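Sugar ABC transporter substrate-binding protein, BlMnBP1 (Bifidobacterium animalis subsp. lactis ATCC 27673, PDB 6I5R) binds manno-oligosaccharides such as mannobiose as the solute-binding component of an ABC transporter that confers growth on beta-mannan. Local coordinates at residues T23-K28 / S122-V127; Y118-E123 / D137-G142. One frame throughout, in Å; residues are numbered along the deposited sequence.

Interactions 1 and 2 lie side by side, their centres about 9 Å apart, and share the short helix 121-124 that follows the edge strand 119-120. Interaction 2 pairs that strand with the start of strand 139-155; interaction 1 packs the 3-10 turn 24-26, in the loop before strand 38-44, on the helix and the turn after it. They are joined directly, Tyr24 N lying 2.9 Å from Tyr118 O in a probable hydrogen bond, and Met124 CE, which packs on Tyr24, also sits 3.8 Å from Tyr118 CB. Neither contact includes a residue of the mannobiose pocket; their centres lie about 24 and 21 Å from the centre of the chain.

Interaction 1 (T23-K28 / S122-V127); sequences TYPEIK and SEMEKV
Met124 lays its terminal methyl over one face of the Tyr24 ring, CE standing 4.0 Å from the ring centroid and 29° off the ring normal, a CH-pi contact. Its closest approach is to the rim, where CE meets Tyr24 CD1 at 3.6 Å. The thioether chain, bent at chi2 and chi3, crosses the tyrosine at about a right angle and makes an oblique Met-aromatic contact through SD. The same sulfur rests 3.8 Å from Pro25 CD, while Val127 CG2 comes in near the plane of the aromatic ring, 3.9 Å from Tyr24 CE1. Tyr24 CG is anti to its backbone N (chi1 173°), and the ring beyond it has the methionine methyl over a face and the valine at its edge. At its far end, Tyr24 OH donates to a water 2.7 Å away that in turn donates to Val127 O. On the helix 331-346 side, Lys342 makes a cation-pi contact with the ring and also hydrogen-bonds Tyr24 O. With no direct hydrogen bond between 23-28 and 122-127, the 3-10 turn 24-26 meets helix 121-124 and the following turn through apolar contacts at the ring and, at the hydroxyl, one water-mediated polar link.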
loop_
_atom_site.group_PDB
_atom_site.type_symbol
_atom_site.label_atom_id
_atom_site.label_comp_id
_atom_site.label_asym_id
_atom_site.label_seq_id
_atom_site.Cartn_x
_atom_site.Cartn_y
_atom_site.Cartn_z
ATOM N N THR A 23 -18.007 -20.541 4.598
ATOM C CA THR A 23 -16.768 -19.933 4.142
ATOM C C THR A 23 -17.061 -19.042 2.953
ATOM O O THR A 23 -18.093 -19.155 2.296
ATOM C CB THR A 23 -15.695 -20.968 3.773
ATOM O OG1 THR A 23 -16.153 -21.823 2.724
ATOM C CG2 THR A 23 -15.302 -21.787 5.013
ATOM N N TYR A 24 -16.118 -18.149 2.671
ATOM C CA TYR A 24 -16.294 -17.202 1.572
ATOM C C TYR A 24 -16.579 -17.862 0.226
ATOM O O TYR A 24 -17.479 -17.387 -0.489
ATOM C CB TYR A 24 -15.040 -16.321 1.523
ATOM C CG TYR A 24 -14.923 -15.376 0.358
ATOM C CD1 TYR A 24 -14.511 -15.820 -0.891
ATOM C CD2 TYR A 24 -15.152 -14.024 0.534
ATOM C CE1 TYR A 24 -14.381 -14.945 -1.942
ATOM C CE2 TYR A 24 -15.014 -13.141 -0.510
ATOM C CZ TYR A 24 -14.644 -13.597 -1.747
ATOM O OH TYR A 24 -14.523 -12.696 -2.787
ATOM N N PRO A 25 -15.873 -18.909 -0.197
ATOM C CA PRO A 25 -16.198 -19.520 -1.502
ATOM C C PRO A 25 -17.621 -20.089 -1.568
ATOM O O PRO A 25 -18.156 -20.268 -2.677
ATOM C CB PRO A 25 -15.133 -20.622 -1.662
ATOM C CG PRO A 25 -13.992 -20.204 -0.720
ATOM C CD PRO A 25 -14.700 -19.540 0.448
ATOM N N GLU A 26 -18.229 -20.386 -0.410
ATOM C CA GLU A 26 -19.542 -21.018 -0.298
ATOM C C GLU A 26 -20.683 -20.024 -0.456
ATOM O O GLU A 26 -21.843 -20.441 -0.588
ATOM C CB GLU A 26 -19.630 -21.742 1.046
ATOM C CG GLU A 26 -18.778 -23.034 1.154
ATOM C CD GLU A 26 -18.844 -23.707 2.524
ATOM O OE1 GLU A 26 -18.857 -22.984 3.549
ATOM O OE2 GLU A 26 -18.886 -24.972 2.593
ATOM N N ILE A 27 -20.376 -18.722 -0.484
ATOM C CA ILE A 27 -21.398 -17.694 -0.647
ATOM C C ILE A 27 -21.769 -17.611 -2.118
ATOM O O ILE A 27 -20.898 -17.396 -2.973
ATOM C CB ILE A 27 -20.886 -16.338 -0.127
ATOM C CG1 ILE A 27 -20.614 -16.414 1.369
ATOM C CG2 ILE A 27 -21.875 -15.227 -0.423
ATOM C CD1 ILE A 27 -19.994 -15.177 1.886
ATOM N N LYS A 28 -23.068 -17.704 -2.400
ATOM C CA LYS A 28 -23.623 -17.443 -3.723
ATOM C C LYS A 28 -24.260 -16.066 -3.709
ATOM O O LYS A 28 -25.399 -15.911 -3.236
ATOM C CB LYS A 28 -24.646 -18.522 -4.052
ATOM C CG LYS A 28 -24.133 -20.016 -4.074
ATOM C CD LYS A 28 -25.375 -20.976 -4.074
ATOM C CE LYS A 28 -24.937 -22.386 -4.468
ATOM N NZ LYS A 28 -26.011 -23.419 -4.256
ATOM N N SER A 122 -5.697 -22.318 1.067
ATOM C CA SER A 122 -5.617 -23.090 -0.162
ATOM C C SER A 122 -6.926 -23.053 -0.936
ATOM O O SER A 122 -6.908 -23.144 -2.172
ATOM C CB SER A 122 -5.230 -24.528 0.142
ATOM O OG SER A 122 -6.188 -25.153 0.955
ATOM N N GLU A 123 -8.076 -22.977 -0.230
ATOM C CA GLU A 123 -9.367 -22.816 -0.898
ATOM C C GLU A 123 -9.560 -21.388 -1.391
ATOM O O GLU A 123 -10.155 -21.170 -2.452
ATOM C CB GLU A 123 -10.528 -23.227 0.033
ATOM C CG GLU A 123 -10.737 -24.754 0.137
ATOM C CD GLU A 123 -10.963 -25.411 -1.228
ATOM O OE1 GLU A 123 -11.978 -25.105 -1.892
ATOM O OE2 GLU A 123 -10.089 -26.205 -1.651
ATOM N N MET A 124 -9.086 -20.395 -0.627
ATOM C CA MET A 124 -9.272 -19.007 -1.028
ATOM C C MET A 124 -8.484 -18.694 -2.296
ATOM O O MET A 124 -8.953 -17.942 -3.156
ATOM C CB MET A 124 -8.875 -18.076 0.114
ATOM C CG MET A 124 -9.780 -18.172 1.345
ATOM S SD MET A 124 -11.468 -17.649 0.946
ATOM C CE MET A 124 -11.213 -15.899 0.566
ATOM N N GLU A 125 -7.300 -19.278 -2.444
ATOM C CA GLU A 125 -6.507 -18.956 -3.627
ATOM C C GLU A 125 -7.201 -19.399 -4.908
ATOM O O GLU A 125 -6.762 -19.013 -5.994
ATOM C CB GLU A 125 -5.108 -19.571 -3.505
ATOM C CG GLU A 125 -5.015 -21.039 -3.779
ATOM C CD GLU A 125 -3.588 -21.574 -3.648
ATOM O OE1 GLU A 125 -3.339 -22.736 -4.079
ATOM O OE2 GLU A 125 -2.743 -20.837 -3.094
ATOM N N LYS A 126 -8.252 -20.210 -4.808
ATOM C CA LYS A 126 -9.043 -20.563 -5.977
ATOM C C LYS A 126 -9.992 -19.445 -6.403
ATOM O O LYS A 126 -10.491 -19.472 -7.531
ATOM C CB LYS A 126 -9.858 -21.832 -5.707
ATOM C CG LYS A 126 -9.021 -23.024 -5.252
ATOM C CD LYS A 126 -9.827 -24.346 -5.094
ATOM C CE LYS A 126 -8.901 -25.448 -4.573
ATOM N NZ LYS A 126 -9.501 -26.788 -4.387
ATOM N N VAL A 127 -10.243 -18.451 -5.558
ATOM C CA VAL A 127 -11.288 -17.484 -5.852
ATOM C C VAL A 127 -10.828 -16.049 -5.651
ATOM O O VAL A 127 -11.496 -15.109 -6.095
ATOM C CB VAL A 127 -12.541 -17.776 -5.000
ATOM C CG1 VAL A 127 -13.111 -19.122 -5.399
ATOM C CG2 VAL A 127 -12.212 -17.747 -3.533
HETATM O O HOH W 1 -13.738 -13.692 -5.127
#

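Interaction 2 (Y118-E123 / D137-G142); sequences YGETSE and DGQTYG. With ZN (zinc ion), chain H; ZN (zinc ion), chain F.
With chi1 near -55° in Thr121 and -63° in Thr140, each OG1 stands anti to its own carbonyl carbon and beside its backbone N, and the two side chains, crossing at about a right angle, bring their hydroxyls together. Thr121 OG1 donates to Thr140 OG1 at 2.9 Å, and Thr140 OG1 has a second hydrogen-bonded partner in Ala131 O. An alanine at Thr121 would probably leave Thr140 OG1 without this donor and open a gap where the CG2 methyl had packed against that oxygen.

The backbones run antiparallel, Glu120 and Gln139 forming a non-hydrogen-bonded pair with their CA atoms 4.5 Å apart. Tyr118 N donates to Thr140 O at 2.8 Å, and Thr140 N returns a nearly straight bond to Gly119 O at 3.1 Å. Beyond this pair the chain turns into helix 121-124, with Glu120 at the N-cap position. Here Thr121 N reaches Gly138 O at 2.9 Å from 43° above the carbonyl plane, and a water joins that oxygen to Ser122 N, so two hydrogen bonds grip it. At the other end the Tyr118 ring brings its edge to the next peptide, CE2 lying 3.4 Å from Tyr141 O, while its hydroxyl bonds to Tyr323 O.

Outward, two acidic side chains each hold a different zinc ion through both carboxylate oxygens, Glu120 OE1 at 2.1 Å from its ion and Asp137 OD1 likewise bound to the other. The short, weakly bonded strand 119-120 leads directly into the helix: Gly138 O takes the Thr121 amide directly and that of Ser122 through a water, and the threonine hydroxyls, relayed to Ala131 O, probably fix how that turn sits on strand 139-155.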
loop_
_atom_site.group_PDB
_atom_site.type_symbol
_atom_site.label_atom_id
_atom_site.label_comp_id
_atom_site.label_asym_id
_atom_site.label_seq_id
_atom_site.Cartn_x
_atom_site.Cartn_y
_atom_site.Cartn_z
ATOM N N TYR A 118 -11.893 -16.179 6.530
ATOM C CA TYR A 118 -12.712 -16.343 5.341
ATOM C C TYR A 118 -12.747 -17.791 4.878
ATOM O O TYR A 118 -13.684 -18.172 4.180
ATOM C CB TYR A 118 -12.182 -15.488 4.179
ATOM C CG TYR A 118 -12.414 -14.010 4.368
ATOM C CD1 TYR A 118 -13.645 -13.431 4.081
ATOM C CD2 TYR A 118 -11.394 -13.187 4.814
ATOM C CE1 TYR A 118 -13.853 -12.070 4.259
ATOM C CE2 TYR A 118 -11.602 -11.861 5.031
ATOM C CZ TYR A 118 -12.810 -11.290 4.741
ATOM O OH TYR A 118 -12.962 -9.941 4.956
ATOM N N GLY A 119 -11.747 -18.583 5.228
ATOM C CA GLY A 119 -11.611 -19.932 4.705
ATOM C C GLY A 119 -10.153 -20.345 4.641
ATOM O O GLY A 119 -9.251 -19.536 4.788
ATOM N N GLU A 120 -9.938 -21.650 4.452
ATOM C CA GLU A 120 -8.587 -22.155 4.256
ATOM C C GLU A 120 -7.929 -21.357 3.146
ATOM O O GLU A 120 -8.535 -21.126 2.100
ATOM C CB GLU A 120 -8.578 -23.629 3.840
ATOM C CG GLU A 120 -8.454 -24.676 4.942
ATOM C CD GLU A 120 -8.260 -26.074 4.350
ATOM O OE1 GLU A 120 -7.328 -26.307 3.577
ATOM O OE2 GLU A 120 -9.060 -26.967 4.620
ATOM N N THR A 121 -6.660 -20.995 3.335
ATOM C CA THR A 121 -5.971 -20.229 2.301
ATOM C C THR A 121 -5.900 -21.008 0.985
ATOM O O THR A 121 -6.082 -20.443 -0.104
ATOM C CB THR A 121 -4.573 -19.844 2.776
ATOM O OG1 THR A 121 -4.666 -19.140 4.018
ATOM C CG2 THR A 121 -3.883 -18.961 1.756
ATOM N N SER A 122 -5.697 -22.318 1.067
ATOM C CA SER A 122 -5.617 -23.090 -0.162
ATOM C C SER A 122 -6.926 -23.053 -0.936
ATOM O O SER A 122 -6.908 -23.144 -2.172
ATOM C CB SER A 122 -5.230 -24.528 0.142
ATOM O OG SER A 122 -6.188 -25.153 0.955
ATOM N N GLU A 123 -8.076 -22.977 -0.230
ATOM C CA GLU A 123 -9.367 -22.816 -0.898
ATOM C C GLU A 123 -9.560 -21.388 -1.391
ATOM O O GLU A 123 -10.155 -21.170 -2.452
ATOM C CB GLU A 123 -10.528 -23.227 0.033
ATOM C CG GLU A 123 -10.737 -24.754 0.137
ATOM C CD GLU A 123 -10.963 -25.411 -1.228
ATOM O OE1 GLU A 123 -11.978 -25.105 -1.892
ATOM O OE2 GLU A 123 -10.089 -26.205 -1.651
ATOM N N ASP A 137 -1.483 -19.597 10.045
ATOM C CA ASP A 137 -1.785 -20.998 10.382
ATOM C C ASP A 137 -2.798 -21.566 9.367
ATOM O O ASP A 137 -3.707 -22.301 9.734
ATOM C CB ASP A 137 -2.264 -21.113 11.858
ATOM C CG ASP A 137 -1.103 -21.432 12.850
ATOM O OD1 ASP A 137 -0.024 -21.713 12.391
ATOM O OD2 ASP A 137 -1.244 -21.452 14.100
ATOM N N GLY A 138 -2.653 -21.224 8.080
ATOM C CA GLY A 138 -3.420 -21.834 6.999
ATOM C C GLY A 138 -4.792 -21.251 6.728
ATOM O O GLY A 138 -5.561 -21.822 5.935
ATOM N N GLN A 139 -5.140 -20.147 7.371
ATOM C CA GLN A 139 -6.421 -19.490 7.152
ATOM C C GLN A 139 -6.160 -18.078 6.639
ATOM O O GLN A 139 -5.205 -17.422 7.067
ATOM C CB GLN A 139 -7.239 -19.428 8.429
ATOM C CG GLN A 139 -7.647 -20.746 9.016
ATOM C CD GLN A 139 -8.793 -21.423 8.255
ATOM O OE1 GLN A 139 -9.766 -20.782 7.888
ATOM N NE2 GLN A 139 -8.688 -22.745 8.048
ATOM N N THR A 140 -7.018 -17.629 5.732
ATOM C CA THR A 140 -7.016 -16.261 5.227
ATOM C C THR A 140 -7.979 -15.375 6.023
ATOM O O THR A 140 -9.173 -15.687 6.152
ATOM C CB THR A 140 -7.396 -16.283 3.748
ATOM O OG1 THR A 140 -6.407 -17.015 2.999
ATOM C CG2 THR A 140 -7.494 -14.882 3.206
ATOM N N TYR A 141 -7.452 -14.262 6.550
ATOM C CA TYR A 141 -8.204 -13.330 7.381
ATOM C C TYR A 141 -8.444 -11.970 6.728
ATOM O O TYR A 141 -9.200 -11.156 7.279
ATOM C CB TYR A 141 -7.473 -13.124 8.713
ATOM C CG TYR A 141 -7.385 -14.362 9.538
ATOM C CD1 TYR A 141 -6.296 -15.234 9.444
ATOM C CD2 TYR A 141 -8.387 -14.664 10.447
ATOM C CE1 TYR A 141 -6.229 -16.357 10.228
ATOM C CE2 TYR A 141 -8.337 -15.782 11.200
ATOM C CZ TYR A 141 -7.255 -16.623 11.114
ATOM O OH TYR A 141 -7.234 -17.760 11.909
ATOM N N GLY A 142 -7.828 -11.697 5.592
ATOM C CA GLY A 142 -8.076 -10.460 4.876
ATOM C C GLY A 142 -8.101 -10.695 3.382
ATOM O O GLY A 142 -7.403 -11.559 2.855
HETATM ZN ZN ZN H . -7.707 -28.353 3.406
HETATM ZN ZN ZN F . 1.025 -22.167 14.067
HETATM O O HOH W 2 -4.462 -23.420 3.650
HETATM O O HOH W 3 -9.195 -28.159 1.939
HETATM O O HOH W 4 -9.087 -29.162 3.872
#